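Cysteine synthase (Fusobacterium nucleatum subsp. nucleatum strain ATCC 25586, PDB 5XEM) is a pyridoxal 5'-phosphate-dependent, hydrogen sulfide-producing enzyme that probably also makes L-cysteine from O-acetyl-L-serine and sulfide. Local coordinates at residues 90-98 against 127-138. Numbering follows the deposited sequence. Where two conformers were deposited one is given.
With ACT (acetate ion), chain E; ACT (acetate ion), chain F.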
loop_
_atom_site.group_PDB
_atom_site.type_symbol
_atom_site.label_atom_id
_atom_site.label_comp_id
_atom_site.label_asym_id
_atom_site.label_seq_id
_atom_site.Cartn_x
_atom_site.Cartn_y
_atom_site.Cartn_z
ATOM N N TYR A 90 -14.115 9.995 14.879
ATOM C CA TYR A 90 -15.170 10.841 14.339
ATOM C C TYR A 90 -16.064 10.047 13.409
ATOM O O TYR A 90 -15.571 9.233 12.614
ATOM C CB TYR A 90 -14.554 12.015 13.560
ATOM C CG TYR A 90 -13.662 12.955 14.347
ATOM C CD1 TYR A 90 -13.973 13.325 15.633
ATOM C CD2 TYR A 90 -12.546 13.547 13.751
ATOM C CE1 TYR A 90 -13.174 14.210 16.339
ATOM C CE2 TYR A 90 -11.737 14.446 14.443
ATOM C CZ TYR A 90 -12.070 14.773 15.744
ATOM O OH TYR A 90 -11.310 15.648 16.472
ATOM N N LYS A 91 -17.358 10.333 13.445
ATOM C CA LYS A 91 -18.318 9.752 12.500
ATOM C C LYS A 91 -18.175 10.437 11.134
ATOM O O LYS A 91 -18.204 11.671 11.068
ATOM C CB LYS A 91 -19.720 9.927 13.031
ATOM C CG LYS A 91 -20.840 9.392 12.162
ATOM C CD LYS A 91 -22.172 9.595 12.867
ATOM C CE LYS A 91 -23.373 9.399 11.954
ATOM N NZ LYS A 91 -24.649 9.435 12.718
ATOM N N LEU A 92 -18.017 9.640 10.068
ATOM C CA LEU A 92 -17.772 10.132 8.709
ATOM C C LEU A 92 -18.886 9.601 7.793
ATOM O O LEU A 92 -19.263 8.415 7.894
ATOM C CB LEU A 92 -16.408 9.619 8.203
ATOM C CG LEU A 92 -16.016 9.979 6.749
ATOM C CD1 LEU A 92 -15.846 11.494 6.577
ATOM C CD2 LEU A 92 -14.739 9.241 6.330
ATOM N N LYS A 93 -19.425 10.480 6.955
ATOM C CA LYS A 93 -20.325 10.132 5.864
ATOM C C LYS A 93 -19.691 10.641 4.579
ATOM O O LYS A 93 -19.214 11.770 4.527
ATOM C CB LYS A 93 -21.708 10.761 6.059
ATOM C CG LYS A 93 -22.444 10.344 7.315
ATOM C CD LYS A 93 -23.871 10.868 7.294
ATOM C CE LYS A 93 -24.614 10.430 8.543
ATOM N NZ LYS A 93 -26.102 10.486 8.371
ATOM N N ILE A 94 -19.651 9.786 3.555
ATOM C CA ILE A 94 -19.049 10.122 2.294
ATOM C C ILE A 94 -20.082 9.955 1.175
ATOM O O ILE A 94 -20.888 9.026 1.200
ATOM C CB ILE A 94 -17.827 9.222 2.030
ATOM C CG1 ILE A 94 -16.682 9.585 2.990
ATOM C CG2 ILE A 94 -17.435 9.272 0.570
ATOM C CD1 ILE A 94 -16.050 10.918 2.736
ATOM N N VAL A 95 -20.075 10.884 0.235
ATOM C CA VAL A 95 -20.887 10.785 -0.990
ATOM C C VAL A 95 -19.957 10.624 -2.154
ATOM O O VAL A 95 -19.020 11.424 -2.326
ATOM C CB VAL A 95 -21.777 12.009 -1.237
ATOM C CG1 VAL A 95 -22.668 11.766 -2.447
ATOM C CG2 VAL A 95 -22.622 12.299 0.008
ATOM N N MET A 96 -20.221 9.610 -2.980
ATOM C CA MET A 96 -19.352 9.276 -4.103
ATOM C C MET A 96 -20.174 8.853 -5.319
ATOM O O MET A 96 -21.274 8.337 -5.151
ATOM C CB MET A 96 -18.432 8.116 -3.693
ATOM C CG MET A 96 -17.311 7.781 -4.672
ATOM S SD MET A 96 -16.171 6.533 -4.026
ATOM C CE MET A 96 -17.362 5.248 -3.643
ATOM N N PRO A 97 -19.622 9.034 -6.530
ATOM C CA PRO A 97 -20.312 8.483 -7.702
ATOM C C PRO A 97 -20.259 6.953 -7.730
ATOM O O PRO A 97 -19.222 6.373 -7.419
ATOM C CB PRO A 97 -19.495 9.028 -8.882
ATOM C CG PRO A 97 -18.720 10.170 -8.351
ATOM C CD PRO A 97 -18.420 9.778 -6.927
ATOM N N ASP A 98 -21.358 6.334 -8.159
ATOM C CA ASP A 98 -21.430 4.883 -8.356
ATOM C C ASP A 98 -20.599 4.296 -9.519
ATOM O O ASP A 98 -20.610 3.088 -9.704
ATOM C CB ASP A 98 -22.903 4.444 -8.467
ATOM C CG ASP A 98 -23.616 5.003 -9.714
ATOM O OD1 ASP A 98 -22.927 5.416 -10.679
ATOM O OD2 ASP A 98 -24.859 5.033 -9.717
ATOM N N CYS A 127 -22.690 14.655 -6.274
ATOM C CA CYS A 127 -22.202 14.385 -4.919
ATOM C C CYS A 127 -22.334 15.604 -4.011
ATOM O O CYS A 127 -22.830 15.498 -2.884
ATOM C CB CYS A 127 -20.740 13.962 -4.967
ATOM S SG CYS A 127 -20.491 12.484 -5.981
ATOM N N LEU A 128 -21.859 16.755 -4.498
ATOM C CA LEU A 128 -21.938 17.999 -3.733
ATOM C C LEU A 128 -23.397 18.392 -3.459
ATOM O O LEU A 128 -23.749 18.804 -2.338
ATOM C CB LEU A 128 -21.157 19.130 -4.432
ATOM C CG LEU A 128 -19.617 19.078 -4.383
ATOM C CD1 LEU A 128 -19.029 20.128 -5.303
ATOM C CD2 LEU A 128 -19.110 19.354 -2.972
ATOM N N GLU A 129 -24.270 18.235 -4.454
ATOM C CA GLU A 129 -25.680 18.532 -4.254
ATOM C C GLU A 129 -26.300 17.617 -3.182
ATOM O O GLU A 129 -27.104 18.070 -2.360
ATOM C CB GLU A 129 -26.451 18.425 -5.574
ATOM C CG GLU A 129 -26.096 19.537 -6.564
ATOM C CD GLU A 129 -26.740 19.340 -7.930
ATOM O OE1 GLU A 129 -27.334 18.266 -8.163
ATOM O OE2 GLU A 129 -26.635 20.257 -8.774
ATOM N N LYS A 130 -25.904 16.348 -3.160
ATOM C CA LYS A 130 -26.425 15.415 -2.161
ATOM C C LYS A 130 -26.028 15.840 -0.725
ATOM O O LYS A 130 -26.775 15.579 0.241
ATOM C CB LYS A 130 -25.942 13.992 -2.470
ATOM C CG LYS A 130 -26.430 12.910 -1.528
ATOM C CD LYS A 130 -27.924 12.660 -1.666
ATOM C CE LYS A 130 -28.333 11.413 -0.894
ATOM N NZ LYS A 130 -29.764 11.042 -1.135
ATOM N N LEU A 131 -24.868 16.486 -0.582
ATOM C CA LEU A 131 -24.434 16.926 0.754
ATOM C C LEU A 131 -25.476 17.819 1.417
ATOM O O LEU A 131 -25.647 17.765 2.647
ATOM C CB LEU A 131 -23.093 17.675 0.720
ATOM C CG LEU A 131 -21.867 16.924 0.215
ATOM C CD1 LEU A 131 -20.635 17.799 0.335
ATOM C CD2 LEU A 131 -21.654 15.618 0.968
ATOM N N GLU A 132 -26.213 18.598 0.611
ATOM C CA GLU A 132 -27.219 19.519 1.142
ATOM C C GLU A 132 -28.269 18.797 1.952
ATOM O O GLU A 132 -28.647 19.249 3.040
ATOM C CB GLU A 132 -27.885 20.353 0.024
ATOM C CG GLU A 132 -26.921 21.277 -0.700
ATOM C CD GLU A 132 -26.140 22.145 0.282
ATOM O OE1 GLU A 132 -26.780 22.647 1.233
ATOM O OE2 GLU A 132 -24.904 22.266 0.138
ATOM N N GLU A 133 -28.716 17.664 1.428
ATOM C CA GLU A 133 -29.628 16.758 2.108
ATOM C C GLU A 133 -29.023 16.142 3.387
ATOM O O GLU A 133 -29.665 16.099 4.425
ATOM C CB GLU A 133 -30.001 15.687 1.077
ATOM C CG GLU A 133 -30.974 14.595 1.444
ATOM C CD GLU A 133 -31.239 13.697 0.227
ATOM O OE1 GLU A 133 -31.378 14.223 -0.902
ATOM O OE2 GLU A 133 -31.264 12.460 0.393
ATOM N N LEU A 134 -27.781 15.688 3.337
ATOM C CA LEU A 134 -27.168 15.122 4.537
ATOM C C LEU A 134 -27.022 16.180 5.654
ATOM O O LEU A 134 -27.153 15.863 6.836
ATOM C CB LEU A 134 -25.824 14.500 4.197
ATOM C CG LEU A 134 -25.838 13.424 3.103
ATOM C CD1 LEU A 134 -24.446 12.834 2.940
ATOM C CD2 LEU A 134 -26.875 12.351 3.420
ATOM N N LYS A 135 -26.764 17.429 5.277
ATOM C CA LYS A 135 -26.575 18.498 6.276
ATOM C C LYS A 135 -27.837 18.799 7.087
ATOM O O LYS A 135 -27.760 19.106 8.285
ATOM C CB LYS A 135 -26.015 19.765 5.610
ATOM C CG LYS A 135 -24.577 19.577 5.190
ATOM C CD LYS A 135 -23.897 20.853 4.686
ATOM C CE LYS A 135 -24.472 21.387 3.400
ATOM N NZ LYS A 135 -23.680 22.478 2.759
ATOM N N LYS A 136 -29.002 18.691 6.447
ATOM C CA LYS A 136 -30.284 18.939 7.123
ATOM C C LYS A 136 -30.599 17.907 8.224
ATOM O O LYS A 136 -31.323 18.205 9.170
ATOM C CB LYS A 136 -31.433 19.018 6.095
ATOM C CG LYS A 136 -31.221 20.105 5.051
ATOM C CD LYS A 136 -32.435 20.359 4.155
ATOM C CE LYS A 136 -32.073 21.351 3.042
ATOM N NZ LYS A 136 -33.257 21.924 2.333
ATOM N N ASN A 137 -30.035 16.711 8.113
ATOM C CA ASN A 137 -30.293 15.625 9.060
ATOM C C ASN A 137 -29.295 15.547 10.210
ATOM O O ASN A 137 -29.363 14.601 11.003
ATOM C CB ASN A 137 -30.288 14.264 8.346
ATOM C CG ASN A 137 -31.430 14.107 7.367
ATOM O OD1 ASN A 137 -32.534 14.626 7.574
ATOM N ND2 ASN A 137 -31.172 13.378 6.290
ATOM N N GLU A 138 -28.375 16.515 10.306
ATOM C CA GLU A 138 -27.368 16.510 11.362
ATOM C C GLU A 138 -27.373 17.771 12.225
ATOM O O GLU A 138 -27.432 18.900 11.717
ATOM C CB GLU A 138 -25.955 16.370 10.779
ATOM C CG GLU A 138 -25.674 15.043 10.119
ATOM C CD GLU A 138 -25.787 13.854 11.046
ATOM O OE1 GLU A 138 -25.812 13.975 12.291
ATOM O OE2 GLU A 138 -25.824 12.750 10.479
HETATM C C ACT E . -16.404 6.273 10.795
HETATM O O ACT E . -16.478 5.348 11.663
HETATM O OXT ACT E . -17.462 6.781 10.342
HETATM C CH3 ACT E . -15.044 6.743 10.326
HETATM C C ACT F . -20.329 22.532 1.481
HETATM O O ACT F . -19.231 23.087 1.554
HETATM O OXT ACT F . -21.072 22.455 2.467
HETATM C CH3 ACT F . -20.748 21.951 0.159
HETATM O O HOH W 1 -24.819 11.742 14.345
#
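With chi1 at -175°, Val95 puts CG1 beside its carbonyl carbon, over the turn Cys127-Lys130 of helix 123-136, and sets CG2 beside its backbone N, between two leucines. CG1 lies 3.6 Å from CA of Cys127 and touches CB of Lys130, while CG2 meets CD2 of Leu131 at 3.6 Å and packs tightly, at 3.5 Å, on CD1 of Leu134. One valine spans two helical turns, a worked example of how a helix covers a parallel sheet in an alpha/beta domain. Strand 92-97 and residues 127-136 run roughly antiparallel, at 148°, with axes 7.9 Å apart. Near the strand's C-terminal end, SG of Cys127 rests 3.5 Å from CD of Pro97. At the other end Glu138 bends at chi2 (-61°), and the extended Lys93 comes from the opposite direction, its NZ forming a salt bridge and a weak hydrogen bond with OE2 at 3.1 Å. A water joins OE1 of Glu138 to NZ of Lys91. Ile116 and Ile70, on flanking strands, continue the apolar layer beneath Leu134 and Leu131. The chemistry is divided: buried apolar packing holds helix to sheet, and partly exposed charges of Lys93 and Glu138 link the strand's N-terminal half to the chain following the helix.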